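Local coordinates for protein alpha-1,3-glucanase (Streptomyces thermodiastaticus, PDB 7C7D) that hydrolyses the alpha-1,3-glycosidic linkages of alpha-1,3-glucan, as a thermostable bacterial glycoside hydrolase of family GH87, at residues A[103-108]-A[171-176]; A[56-61]-A[344-349]; A[137-142]-A[165-170]; A[194-199]-A[265-270]. All blocks are in the same frame, centred on the assembly; numbering follows the deposited sequence. Where two conformers were deposited one is given.

Contact 1 (A[103-108]-A[171-176])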
loop_
_atom_site.group_PDB
_atom_site.type_symbol
_atom_site.label_atom_id
_atom_site.label_comp_id
_atom_site.label_asym_id
_atom_site.label_seq_id
_atom_site.Cartn_x
_atom_site.Cartn_y
_atom_site.Cartn_z
ATOM N N PHE A 103 -15.330 17.796 -10.576
ATOM C CA PHE A 103 -14.378 18.061 -9.513
ATOM C C PHE A 103 -13.937 19.513 -9.562
ATOM O O PHE A 103 -13.698 20.068 -10.637
ATOM C CB PHE A 103 -13.132 17.194 -9.698
ATOM C CG PHE A 103 -13.361 15.730 -9.469
ATOM C CD1 PHE A 103 -13.197 15.180 -8.211
ATOM C CD2 PHE A 103 -13.714 14.900 -10.516
ATOM C CE1 PHE A 103 -13.400 13.829 -8.000
ATOM C CE2 PHE A 103 -13.915 13.551 -10.311
ATOM C CZ PHE A 103 -13.756 13.014 -9.053
ATOM N N THR A 104 -13.802 20.117 -8.391
ATOM C CA THR A 104 -13.103 21.387 -8.278
ATOM C C THR A 104 -11.622 21.083 -8.090
ATOM O O THR A 104 -11.239 20.372 -7.154
ATOM C CB THR A 104 -13.654 22.220 -7.125
ATOM O OG1 THR A 104 -15.010 22.578 -7.417
ATOM C CG2 THR A 104 -12.831 23.492 -6.953
ATOM N N VAL A 105 -10.802 21.594 -9.000
ATOM C CA VAL A 105 -9.367 21.301 -8.991
ATOM C C VAL A 105 -8.750 21.845 -7.706
ATOM O O VAL A 105 -8.962 23.026 -7.368
ATOM C CB VAL A 105 -8.709 21.917 -10.237
ATOM C CG1 VAL A 105 -7.217 21.798 -10.172
ATOM C CG2 VAL A 105 -9.245 21.242 -11.491
ATOM N N PRO A 106 -8.006 21.037 -6.943
ATOM C CA PRO A 106 -7.480 21.495 -5.651
ATOM C C PRO A 106 -6.145 22.219 -5.715
ATOM O O PRO A 106 -5.760 22.851 -4.720
ATOM C CB PRO A 106 -7.324 20.173 -4.883
ATOM C CG PRO A 106 -6.943 19.197 -5.955
ATOM C CD PRO A 106 -7.767 19.598 -7.159
ATOM N N ARG A 107 -5.440 22.157 -6.841
ATOM C CA ARG A 107 -4.088 22.688 -6.961
ATOM C C ARG A 107 -3.725 22.691 -8.438
ATOM O O ARG A 107 -4.395 22.060 -9.258
ATOM C CB ARG A 107 -3.094 21.801 -6.215
ATOM C CG ARG A 107 -2.902 20.453 -6.905
ATOM C CD ARG A 107 -2.112 19.489 -6.059
ATOM N NE ARG A 107 -0.686 19.795 -6.061
ATOM C CZ ARG A 107 0.159 19.371 -5.130
ATOM N NH1 ARG A 107 1.443 19.689 -5.203
ATOM N NH2 ARG A 107 -0.284 18.626 -4.124
ATOM N N ALA A 108 -2.643 23.395 -8.766
ATOM C CA ALA A 108 -2.127 23.377 -10.128
ATOM C C ALA A 108 -1.849 21.946 -10.554
ATOM O O ALA A 108 -1.203 21.185 -9.829
ATOM C CB ALA A 108 -0.833 24.182 -10.205
ATOM N N ARG A 171 -3.196 20.204 -20.796
ATOM C CA ARG A 171 -3.542 21.524 -20.306
ATOM C C ARG A 171 -3.007 21.573 -18.885
ATOM O O ARG A 171 -2.784 20.533 -18.262
ATOM C CB ARG A 171 -5.071 21.668 -20.277
ATOM C CG ARG A 171 -5.627 23.075 -20.317
ATOM C CD ARG A 171 -7.052 23.076 -19.771
ATOM N NE ARG A 171 -7.743 24.339 -20.013
ATOM C CZ ARG A 171 -8.771 24.493 -20.844
ATOM N NH1 ARG A 171 -9.254 23.458 -21.521
ATOM N NH2 ARG A 171 -9.321 25.690 -20.994
ATOM N N ASP A 172 -2.790 22.772 -18.368
ATOM C CA ASP A 172 -2.477 22.934 -16.948
ATOM C C ASP A 172 -3.603 23.699 -16.257
ATOM O O ASP A 172 -3.624 24.933 -16.257
ATOM C CB ASP A 172 -1.098 23.540 -16.697
ATOM C CG ASP A 172 0.026 22.694 -17.269
ATOM O OD1 ASP A 172 0.983 22.411 -16.518
ATOM O OD2 ASP A 172 -0.030 22.322 -18.462
ATOM N N VAL A 173 -4.532 22.951 -15.666
ATOM C CA VAL A 173 -5.639 23.522 -14.908
ATOM C C VAL A 173 -5.107 24.077 -13.594
ATOM O O VAL A 173 -3.965 23.802 -13.209
ATOM C CB VAL A 173 -6.749 22.482 -14.677
ATOM C CG1 VAL A 173 -7.252 21.956 -16.008
ATOM C CG2 VAL A 173 -6.230 21.337 -13.816
ATOM N N GLN A 174 -5.925 24.865 -12.900
ATOM C CA GLN A 174 -5.514 25.495 -11.656
ATOM C C GLN A 174 -6.622 25.364 -10.619
ATOM O O GLN A 174 -7.764 25.024 -10.935
ATOM C CB GLN A 174 -5.113 26.961 -11.859
ATOM C CG GLN A 174 -3.621 27.193 -11.738
ATOM C CD GLN A 174 -3.161 27.144 -10.295
ATOM O OE1 GLN A 174 -3.979 27.099 -9.373
ATOM N NE2 GLN A 174 -1.852 27.161 -10.089
ATOM N N ALA A 175 -6.262 25.634 -9.364
ATOM C CA ALA A 175 -7.214 25.527 -8.267
ATOM C C ALA A 175 -8.423 26.415 -8.527
ATOM O O ALA A 175 -8.286 27.600 -8.843
ATOM C CB ALA A 175 -6.546 25.918 -6.951
ATOM N N GLY A 176 -9.611 25.835 -8.391
ATOM C CA GLY A 176 -10.844 26.499 -8.732
ATOM C C GLY A 176 -11.391 26.133 -10.096
ATOM O O GLY A 176 -12.589 26.325 -10.340
HETATM O O HOH W 1 -2.338 25.645 -6.949
#

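Contact 2 (A[56-61]-A[344-349])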
loop_
_atom_site.group_PDB
_atom_site.type_symbol
_atom_site.label_atom_id
_atom_site.label_comp_id
_atom_site.label_asym_id
_atom_site.label_seq_id
_atom_site.Cartn_x
_atom_site.Cartn_y
_atom_site.Cartn_z
ATOM N N ASP A 56 5.281 12.901 0.968
ATOM C CA ASP A 56 5.286 14.219 0.345
ATOM C C ASP A 56 5.056 13.984 -1.142
ATOM O O ASP A 56 5.949 13.520 -1.854
ATOM C CB ASP A 56 6.624 14.901 0.605
ATOM C CG ASP A 56 6.683 16.308 0.056
ATOM O OD1 ASP A 56 5.617 16.868 -0.271
ATOM O OD2 ASP A 56 7.800 16.869 -0.019
ATOM N N LEU A 57 3.843 14.278 -1.607
ATOM C CA LEU A 57 3.425 13.899 -2.941
ATOM C C LEU A 57 3.058 15.122 -3.766
ATOM O O LEU A 57 2.434 16.053 -3.250
ATOM C CB LEU A 57 2.199 12.982 -2.876
ATOM C CG LEU A 57 2.414 11.649 -2.162
ATOM C CD1 LEU A 57 1.089 11.043 -1.714
ATOM C CD2 LEU A 57 3.172 10.674 -3.058
ATOM N N PRO A 58 3.405 15.131 -5.051
ATOM C CA PRO A 58 3.074 16.269 -5.917
ATOM C C PRO A 58 1.664 16.186 -6.479
ATOM O O PRO A 58 1.403 16.703 -7.569
ATOM C CB PRO A 58 4.107 16.135 -7.042
ATOM C CG PRO A 58 4.257 14.637 -7.176
ATOM C CD PRO A 58 4.184 14.102 -5.764
ATOM N N PHE A 59 0.755 15.516 -5.771
ATOM C CA PHE A 59 -0.640 15.448 -6.183
ATOM C C PHE A 59 -1.546 15.591 -4.968
ATOM O O PHE A 59 -1.136 15.356 -3.828
ATOM C CB PHE A 59 -0.983 14.177 -6.995
ATOM C CG PHE A 59 -0.978 12.892 -6.200
ATOM C CD1 PHE A 59 -2.096 12.488 -5.477
ATOM C CD2 PHE A 59 0.126 12.055 -6.232
ATOM C CE1 PHE A 59 -2.099 11.289 -4.774
ATOM C CE2 PHE A 59 0.132 10.853 -5.531
ATOM C CZ PHE A 59 -0.981 10.471 -4.799
ATOM N N THR A 60 -2.795 15.968 -5.235
ATOM C CA THR A 60 -3.831 16.038 -4.216
ATOM C C THR A 60 -5.033 15.238 -4.687
ATOM O O THR A 60 -5.460 15.369 -5.839
ATOM C CB THR A 60 -4.227 17.488 -3.946
ATOM O OG1 THR A 60 -3.101 18.174 -3.399
ATOM C CG2 THR A 60 -5.374 17.561 -2.955
ATOM N N SER A 61 -5.569 14.408 -3.799
ATOM C CA SER A 61 -6.721 13.579 -4.112
ATOM C C SER A 61 -8.007 14.294 -3.730
ATOM O O SER A 61 -8.062 15.008 -2.725
ATOM C CB SER A 61 -6.636 12.249 -3.366
ATOM O OG SER A 61 -5.463 11.546 -3.725
ATOM N N ASN A 344 9.749 7.844 -3.464
ATOM C CA ASN A 344 9.055 8.692 -4.435
ATOM C C ASN A 344 8.514 7.886 -5.611
ATOM O O ASN A 344 8.629 8.290 -6.769
ATOM C CB ASN A 344 9.926 9.854 -4.913
ATOM C CG ASN A 344 10.406 10.714 -3.773
ATOM O OD1 ASN A 344 11.604 10.807 -3.517
ATOM N ND2 ASN A 344 9.471 11.340 -3.072
ATOM N N ASN A 345 7.913 6.737 -5.310
ATOM C CA ASN A 345 7.296 5.891 -6.320
ATOM C C ASN A 345 5.798 5.804 -6.073
ATOM O O ASN A 345 5.305 6.109 -4.984
ATOM C CB ASN A 345 7.871 4.476 -6.293
ATOM C CG ASN A 345 9.376 4.463 -6.403
ATOM O OD1 ASN A 345 9.928 4.805 -7.441
ATOM N ND2 ASN A 345 10.049 4.072 -5.328
ATOM N N ARG A 346 5.086 5.369 -7.107
ATOM C CA ARG A 346 3.682 5.004 -7.021
ATOM C C ARG A 346 3.577 3.518 -7.312
ATOM O O ARG A 346 4.146 3.037 -8.299
ATOM C CB ARG A 346 2.838 5.765 -8.044
ATOM C CG ARG A 346 3.206 7.212 -8.191
ATOM C CD ARG A 346 2.854 8.008 -6.945
ATOM N NE ARG A 346 3.441 9.341 -7.036
ATOM C CZ ARG A 346 2.974 10.303 -7.828
ATOM N NH1 ARG A 346 1.892 10.091 -8.568
ATOM N NH2 ARG A 346 3.587 11.475 -7.881
ATOM N N ILE A 347 2.871 2.794 -6.450
ATOM C CA ILE A 347 2.619 1.373 -6.646
ATOM C C ILE A 347 1.109 1.194 -6.562
ATOM O O ILE A 347 0.515 1.366 -5.489
ATOM C CB ILE A 347 3.357 0.499 -5.619
ATOM C CG1 ILE A 347 4.863 0.777 -5.680
ATOM C CG2 ILE A 347 3.089 -0.981 -5.886
ATOM C CD1 ILE A 347 5.675 0.136 -4.558
ATOM N N LEU A 348 0.483 0.875 -7.696
ATOM C CA LEU A 348 -0.966 0.882 -7.820
ATOM C C LEU A 348 -1.427 -0.427 -8.428
ATOM O O LEU A 348 -0.799 -0.945 -9.357
ATOM C CB LEU A 348 -1.437 1.989 -8.758
ATOM C CG LEU A 348 -0.836 3.358 -8.483
ATOM C CD1 LEU A 348 -1.213 4.306 -9.585
ATOM C CD2 LEU A 348 -1.341 3.860 -7.159
ATOM N N ASP A 349 -2.556 -0.932 -7.942
ATOM C CA ASP A 349 -3.258 -2.034 -8.604
ATOM C C ASP A 349 -2.347 -3.258 -8.761
ATOM O O ASP A 349 -1.975 -3.661 -9.868
ATOM C CB ASP A 349 -3.796 -1.611 -9.980
ATOM C CG ASP A 349 -4.634 -0.350 -9.945
ATOM O OD1 ASP A 349 -5.440 -0.169 -9.006
ATOM O OD2 ASP A 349 -4.509 0.450 -10.896
HETATM O O HOH W 2 6.392 11.482 -3.709
#

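Contact 3 (A[137-142]-A[165-170])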
loop_
_atom_site.group_PDB
_atom_site.type_symbol
_atom_site.label_atom_id
_atom_site.label_comp_id
_atom_site.label_asym_id
_atom_site.label_seq_id
_atom_site.Cartn_x
_atom_site.Cartn_y
_atom_site.Cartn_z
ATOM N N ARG A 137 -9.182 13.525 -25.546
ATOM C CA ARG A 137 -8.849 12.163 -25.186
ATOM C C ARG A 137 -9.737 11.790 -24.020
ATOM O O ARG A 137 -10.289 12.650 -23.329
ATOM C CB ARG A 137 -7.406 12.037 -24.734
ATOM C CG ARG A 137 -6.390 11.862 -25.810
ATOM C CD ARG A 137 -5.010 12.287 -25.316
ATOM N NE ARG A 137 -4.877 13.739 -25.129
ATOM C CZ ARG A 137 -5.351 14.467 -24.114
ATOM N NH1 ARG A 137 -5.948 13.917 -23.066
ATOM N NH2 ARG A 137 -5.157 15.774 -24.113
ATOM N N SER A 138 -9.872 10.494 -23.806
ATOM C CA SER A 138 -10.698 9.971 -22.735
ATOM C C SER A 138 -9.872 9.006 -21.903
ATOM O O SER A 138 -8.790 8.570 -22.309
ATOM C CB SER A 138 -11.924 9.245 -23.296
ATOM O OG SER A 138 -11.520 8.174 -24.127
ATOM N N LEU A 139 -10.392 8.681 -20.730
ATOM C CA LEU A 139 -9.757 7.694 -19.875
ATOM C C LEU A 139 -10.253 6.313 -20.276
ATOM O O LEU A 139 -11.453 6.115 -20.482
ATOM C CB LEU A 139 -10.115 7.954 -18.414
ATOM C CG LEU A 139 -9.540 9.218 -17.781
ATOM C CD1 LEU A 139 -10.415 9.666 -16.625
ATOM C CD2 LEU A 139 -8.115 8.980 -17.324
ATOM N N THR A 140 -9.334 5.365 -20.397
ATOM C CA THR A 140 -9.716 3.978 -20.615
ATOM C C THR A 140 -10.106 3.357 -19.282
ATOM O O THR A 140 -9.359 3.452 -18.305
ATOM C CB THR A 140 -8.552 3.208 -21.234
ATOM O OG1 THR A 140 -8.205 3.810 -22.489
ATOM C CG2 THR A 140 -8.924 1.741 -21.451
ATOM N N VAL A 141 -11.278 2.735 -19.232
ATOM C CA VAL A 141 -11.757 2.077 -18.024
ATOM C C VAL A 141 -12.061 0.622 -18.349
ATOM O O VAL A 141 -12.649 0.313 -19.393
ATOM C CB VAL A 141 -12.983 2.784 -17.407
ATOM C CG1 VAL A 141 -12.574 4.113 -16.779
ATOM C CG2 VAL A 141 -14.065 3.008 -18.443
ATOM N N THR A 142 -11.640 -0.275 -17.462
ATOM C CA THR A 142 -11.806 -1.693 -17.729
ATOM C C THR A 142 -11.920 -2.467 -16.428
ATOM O O THR A 142 -11.525 -1.997 -15.357
ATOM C CB THR A 142 -10.653 -2.249 -18.574
ATOM O OG1 THR A 142 -10.909 -3.627 -18.872
ATOM C CG2 THR A 142 -9.326 -2.122 -17.830
ATOM N N THR A 165 -6.755 4.615 -13.661
ATOM C CA THR A 165 -6.511 5.012 -15.034
ATOM C C THR A 165 -6.025 6.455 -15.030
ATOM O O THR A 165 -6.485 7.271 -14.225
ATOM C CB THR A 165 -7.784 4.826 -15.875
ATOM O OG1 THR A 165 -7.504 5.143 -17.239
ATOM C CG2 THR A 165 -8.934 5.694 -15.363
ATOM N N ARG A 166 -5.067 6.762 -15.903
ATOM C CA ARG A 166 -4.411 8.060 -15.873
ATOM C C ARG A 166 -4.380 8.696 -17.253
ATOM O O ARG A 166 -4.476 8.022 -18.282
ATOM C CB ARG A 166 -2.988 7.971 -15.304
ATOM C CG ARG A 166 -1.982 7.298 -16.224
ATOM C CD ARG A 166 -0.576 7.309 -15.628
ATOM N NE ARG A 166 0.392 6.678 -16.520
ATOM C CZ ARG A 166 1.708 6.683 -16.334
ATOM N NH1 ARG A 166 2.237 7.301 -15.287
ATOM N NH2 ARG A 166 2.500 6.082 -17.213
ATOM N N LEU A 167 -4.206 10.015 -17.259
ATOM C CA LEU A 167 -4.176 10.775 -18.499
ATOM C C LEU A 167 -3.464 12.092 -18.242
ATOM O O LEU A 167 -3.767 12.779 -17.261
ATOM C CB LEU A 167 -5.611 11.053 -18.956
ATOM C CG LEU A 167 -5.890 11.583 -20.359
ATOM C CD1 LEU A 167 -5.068 10.833 -21.392
ATOM C CD2 LEU A 167 -7.375 11.467 -20.657
ATOM N N LEU A 168 -2.518 12.435 -19.112
ATOM C CA LEU A 168 -2.038 13.808 -19.163
ATOM C C LEU A 168 -3.142 14.672 -19.755
ATOM O O LEU A 168 -3.755 14.306 -20.762
ATOM C CB LEU A 168 -0.785 13.900 -20.037
ATOM C CG LEU A 168 0.491 13.248 -19.496
ATOM C CD1 LEU A 168 1.555 13.146 -20.581
ATOM C CD2 LEU A 168 1.028 14.007 -18.292
ATOM N N LEU A 169 -3.414 15.815 -19.123
ATOM C CA LEU A 169 -4.541 16.630 -19.570
ATOM C C LEU A 169 -4.254 17.391 -20.860
ATOM O O LEU A 169 -5.199 17.843 -21.514
ATOM C CB LEU A 169 -4.979 17.599 -18.471
ATOM C CG LEU A 169 -5.570 16.961 -17.210
ATOM C CD1 LEU A 169 -5.785 18.015 -16.134
ATOM C CD2 LEU A 169 -6.865 16.225 -17.516
ATOM N N GLY A 170 -2.987 17.537 -21.248
ATOM C CA GLY A 170 -2.640 18.423 -22.343
ATOM C C GLY A 170 -2.856 19.888 -22.040
ATOM O O GLY A 170 -2.697 20.727 -22.935
HETATM O O HOH W 3 -6.499 6.121 -19.689
#

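Contact 4 (A[194-199]-A[265-270])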
loop_
_atom_site.group_PDB
_atom_site.type_symbol
_atom_site.label_atom_id
_atom_site.label_comp_id
_atom_site.label_asym_id
_atom_site.label_seq_id
_atom_site.Cartn_x
_atom_site.Cartn_y
_atom_site.Cartn_z
ATOM N N ASP A 194 -6.963 11.960 -8.491
ATOM C CA ASP A 194 -5.714 12.589 -8.074
ATOM C C ASP A 194 -5.310 13.617 -9.122
ATOM O O ASP A 194 -5.285 13.314 -10.321
ATOM C CB ASP A 194 -4.582 11.563 -7.941
ATOM C CG ASP A 194 -4.945 10.363 -7.082
ATOM O OD1 ASP A 194 -5.767 10.484 -6.152
ATOM O OD2 ASP A 194 -4.379 9.281 -7.345
ATOM N N PHE A 195 -4.979 14.828 -8.672
ATOM C CA PHE A 195 -4.604 15.928 -9.550
ATOM C C PHE A 195 -3.128 16.225 -9.326
ATOM O O PHE A 195 -2.738 16.621 -8.225
ATOM C CB PHE A 195 -5.476 17.143 -9.244
ATOM C CG PHE A 195 -6.923 16.923 -9.568
ATOM C CD1 PHE A 195 -7.777 16.318 -8.654
ATOM C CD2 PHE A 195 -7.420 17.272 -10.811
ATOM C CE1 PHE A 195 -9.108 16.100 -8.963
ATOM C CE2 PHE A 195 -8.749 17.049 -11.130
ATOM C CZ PHE A 195 -9.594 16.463 -10.205
ATOM N N GLU A 196 -2.313 16.000 -10.358
ATOM C CA GLU A 196 -0.860 16.011 -10.236
ATOM C C GLU A 196 -0.242 16.997 -11.216
ATOM O O GLU A 196 -0.718 17.151 -12.348
ATOM C CB GLU A 196 -0.267 14.617 -10.507
ATOM C CG GLU A 196 1.235 14.527 -10.241
ATOM C CD GLU A 196 1.768 13.107 -10.232
ATOM O OE1 GLU A 196 0.959 12.152 -10.249
ATOM O OE2 GLU A 196 3.008 12.947 -10.203
ATOM N N GLN A 197 0.830 17.655 -10.778
ATOM C CA GLN A 197 1.680 18.451 -11.654
ATOM C C GLN A 197 2.855 17.581 -12.077
ATOM O O GLN A 197 3.748 17.296 -11.271
ATOM C CB GLN A 197 2.178 19.698 -10.930
ATOM C CG GLN A 197 2.964 20.629 -11.829
ATOM C CD GLN A 197 2.122 21.178 -12.965
ATOM O OE1 GLN A 197 2.614 21.380 -14.075
ATOM N NE2 GLN A 197 0.849 21.435 -12.688
ATOM N N VAL A 198 2.849 17.155 -13.337
ATOM C CA VAL A 198 3.904 16.321 -13.894
ATOM C C VAL A 198 4.825 17.206 -14.718
ATOM O O VAL A 198 4.363 17.978 -15.566
ATOM C CB VAL A 198 3.319 15.185 -14.749
ATOM C CG1 VAL A 198 4.430 14.433 -15.477
ATOM C CG2 VAL A 198 2.513 14.238 -13.874
ATOM N N SER A 199 6.124 17.098 -14.464
ATOM C CA SER A 199 7.108 17.861 -15.211
ATOM C C SER A 199 7.113 17.436 -16.675
ATOM O O SER A 199 6.706 16.325 -17.032
ATOM C CB SER A 199 8.497 17.615 -14.628
ATOM O OG SER A 199 8.697 18.389 -13.463
ATOM N N GLY A 265 10.716 10.299 -17.255
ATOM C CA GLY A 265 9.573 10.525 -16.395
ATOM C C GLY A 265 8.590 9.385 -16.542
ATOM O O GLY A 265 8.391 8.872 -17.645
ATOM N N SER A 266 7.967 8.979 -15.435
ATOM C CA SER A 266 7.099 7.811 -15.447
ATOM C C SER A 266 5.811 8.012 -16.238
ATOM O O SER A 266 5.080 7.037 -16.441
ATOM C CB SER A 266 6.777 7.394 -14.016
ATOM O OG SER A 266 6.000 8.396 -13.390
ATOM N N TRP A 267 5.501 9.231 -16.671
ATOM C CA TRP A 267 4.372 9.457 -17.561
ATOM C C TRP A 267 4.774 9.443 -19.028
ATOM O O TRP A 267 3.901 9.552 -19.893
ATOM C CB TRP A 267 3.663 10.775 -17.218
ATOM C CG TRP A 267 2.978 10.734 -15.879
ATOM C CD1 TRP A 267 3.575 10.612 -14.651
ATOM C CD2 TRP A 267 1.568 10.803 -15.630
ATOM N NE1 TRP A 267 2.624 10.608 -13.660
ATOM C CE2 TRP A 267 1.386 10.727 -14.232
ATOM C CE3 TRP A 267 0.441 10.930 -16.451
ATOM C CZ2 TRP A 267 0.124 10.777 -13.639
ATOM C CZ3 TRP A 267 -0.817 10.975 -15.855
ATOM C CH2 TRP A 267 -0.962 10.899 -14.462
ATOM N N TYR A 268 6.061 9.288 -19.327
ATOM C CA TYR A 268 6.569 9.358 -20.695
ATOM C C TYR A 268 7.292 8.100 -21.144
ATOM O O TYR A 268 7.097 7.659 -22.281
ATOM C CB TYR A 268 7.518 10.554 -20.843
ATOM C CG TYR A 268 6.896 11.858 -20.428
ATOM C CD1 TYR A 268 5.938 12.479 -21.218
ATOM C CD2 TYR A 268 7.254 12.464 -19.233
ATOM C CE1 TYR A 268 5.363 13.677 -20.833
ATOM C CE2 TYR A 268 6.685 13.656 -18.841
ATOM C CZ TYR A 268 5.741 14.258 -19.643
ATOM O OH TYR A 268 5.174 15.448 -19.245
ATOM N N SER A 269 8.147 7.532 -20.297
ATOM C CA SER A 269 8.897 6.323 -20.623
ATOM C C SER A 269 8.208 5.151 -19.943
ATOM O O SER A 269 8.301 4.997 -18.723
ATOM C CB SER A 269 10.343 6.454 -20.153
ATOM O OG SER A 269 10.955 7.613 -20.699
ATOM N N VAL A 270 7.534 4.316 -20.728
ATOM C CA VAL A 270 6.619 3.313 -20.189
ATOM C C VAL A 270 7.052 1.933 -20.667
ATOM O O VAL A 270 7.027 1.650 -21.872
ATOM C CB VAL A 270 5.162 3.607 -20.577
ATOM C CG1 VAL A 270 4.243 2.553 -19.980
ATOM C CG2 VAL A 270 4.759 4.998 -20.100
HETATM O O HOH W 4 4.297 10.780 -11.320
#

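Contact 1 (A[103-108]-A[171-176])
Val-105 turns its side chain toward segment 171-176, and the tight part of this contact gathers around it. Val-105 CG1 lies 3.4 Å from Gln-174 O, and both Val-105 methyls meet Val-173 CG2, each 3.8 Å away. CG1, anti to the backbone N (chi1 172°), is thereby placed beside the Gln-174 carbonyl. The carbonyl of Val-105 joins in: Gly-176 N donates to Val-105 O at 3.1 Å, with 159° at the hydrogen, and Ala-175 CA brings its hydrogen to the same oxygen. An alanine in place of Val-105 would take both methyls away from Val-173 CG2 and would probably open a small gap beside the Gln-174 carbonyl. Gly-176 suits its place because its backbone angles would jam a CB against the preceding carbonyl.

The other end is looser and wetter. The exposed Gln-174 has a chain bent at chi2, and its OE1 accepts a 2.7 Å bond from Ala-175 N. A water bridges Ala-108 N and the same OE1 of Gln-174, the latter by a long 3.3 Å bond. The Arg-107 side chain points away and hydrogen-bonds Thr-60 through NH2. At both segments the chain crosses from one antiparallel sheet to the other, as in a two-sheet beta-sandwich, consistent with the galactose-binding-like clan of this domain.

Contact 2 (A[56-61]-A[344-349])
The Arg-346 guanidinium has the Phe-59 ring over one face, with CE2 3.5 Å above its plane and displaced toward the rim. Phe-59 CD2 lies 3.5 Å from Arg-346 NH1. The two planes stand 57° apart, so the groups do not stack flat: the ring tilts over the guanidinium, and Arg-346 NH2 falls in the ring plane, at its edge, as Ser-61 OG also does. At the guanidinium's own edge sits Pro-58, whose CG is 3.3 Å from Arg-346 NH2; these two side chains meet tip to tip. The charge has its main mate elsewhere, in a salt bridge from NH2 to Glu-196.

The Arg-346 chain is bent at chi2 (-69°), which places CD, and the end of the side chain comes nearer to segment 56-61 than the direction of its CB suggests. Its strand, 341-348, is one of the parallel strands of the right-handed beta-helix expected of a pectate-lyase-like domain, whereas Phe-59 begins a strand of the N-terminal beta-sandwich; the contact is therefore a domain interface. A long, flexible arginine suits it, since the backbones remain well apart: the nearest CA atoms, those of Leu-57 and Asn-344, are 7.8 Å from each other.

Further along, Leu-57 CD2 approaches Arg-346 NE at 4.2 Å. Asp-56 O and Asn-344 ND2 share a water, though Asn-344 has two conformers and its part in this bridge is doubtful. Asn-344 occupies a positive-phi position (59°), which asparagine tolerates well. Phe-59 also crosses the same interface to Phe-370 of the neighbouring beta-helix strand, edge-to-face.

Contact 3 (A[137-142]-A[165-170])
Thr-165 OG1 donates to Thr-140 O at 2.7 Å, a short bond between the hydroxyl of one strand and the backbone of the other. The donor lies 19° out of the carbonyl plane. OG1 is anti to the backbone N (chi1 -176°), which directs the hydroxyl at the opposing strand. A water reinforces the junction: it accepts from Thr-140 N and donates both to Thr-165 OG1, 2.8 Å away, and to Arg-166 O. Threonine suits the site because its hydroxyl serves the polar bridge while CG2 packs against Leu-139 CD2 and Val-141 CG1.

At the far end Arg-137 NH2 makes a weak hydrogen bond to Leu-169 O, 3.3 Å long, near the guanidinium plane. Leu-168 O lies over one face of that group, too badly angled to bond NH1. Gly-170 fits here on two counts: its phi is positive, and a CB would clash with Arg-137 NH2.

Between these ends the leucines do the packing. Leu-139 CD2 rests 3.6 Å from Leu-167 CB. Leu-167 CD2 touches Ser-138 O and lies in the guanidinium plane at its edge, and Leu-167 CG is 3.6 Å from Arg-137 NH1. On the other side of its strand Arg-166 leaves for the beta-helix, where it hydrogen-bonds Ser-266 O.

The strands run antiparallel at 168°, yet their axes are 6.5 Å apart and side chains and water take the place of backbone pairing. Strand 133-142 is outermost in the five-stranded sheet and 163-169 belongs to the other sheet, so the contact closes an edge of a two-sheet beta-sandwich.

Contact 4 (A[194-199]-A[265-270])
Val-198 CG2 sits over the face of the Trp-267 indole in a CH-pi contact, 3.7 Å from the centroid of the five-membered ring and only 11° off its normal. The other methyl of Val-198, CG1, points at Tyr-268, reaching OH at 4.0 Å. The tyrosine hydroxyl donates to Ser-199 O at 2.8 Å, and that oxygen lies in the ring plane at the edge. Beside the indole, Glu-196 OE1 approaches Trp-267 CZ2 with the carboxylate plane almost perpendicular to the ring, and a water connects Glu-196 OE2 to Trp-267 NE1, 2.9 Å from the nitrogen.

Here the chain leaves the last strand of the N-terminal beta-sandwich and meets a turn between strands of the pectate-lyase-like beta-helix. An alanine at Trp-267 would probably leave Val-198 CG2 without the face it rests on, strip the water of its NE1 donor and deprive Arg-166 of a cation-pi partner.

Within the turn, Gly-265 O accepts from both Tyr-268 N and Ser-269 N. Gly-265 has a phi of 127°, where a CB would strike the preceding carbonyl. Farther out, Trp-323 meets the indole edge-to-face, and a salt bridge to Arg-346 holds Glu-196.

Contacts 1 and 3 lie within the N-terminal beta-sandwich, their centres about 16 Å apart, and share one chain passage: segment 165-170 runs straight into 171-176. Contacts 2 and 4 instead join that domain to the beta-helix, about 10 Å apart between centres, through the neighbouring strands 59-63 and 188-196. Along the chain, contact 2 spans all the others; contact 1 encloses contact 3, and contact 4 follows both. The centres of contacts 3 and 4 are about 12 Å apart, and the two touch through Arg-166 and Leu-168, while Arg-107 ties contact 1 to contact 2. Sandwich edges and domain interface thus form one connected system, consistent with two domains acting as a single catalytic unit.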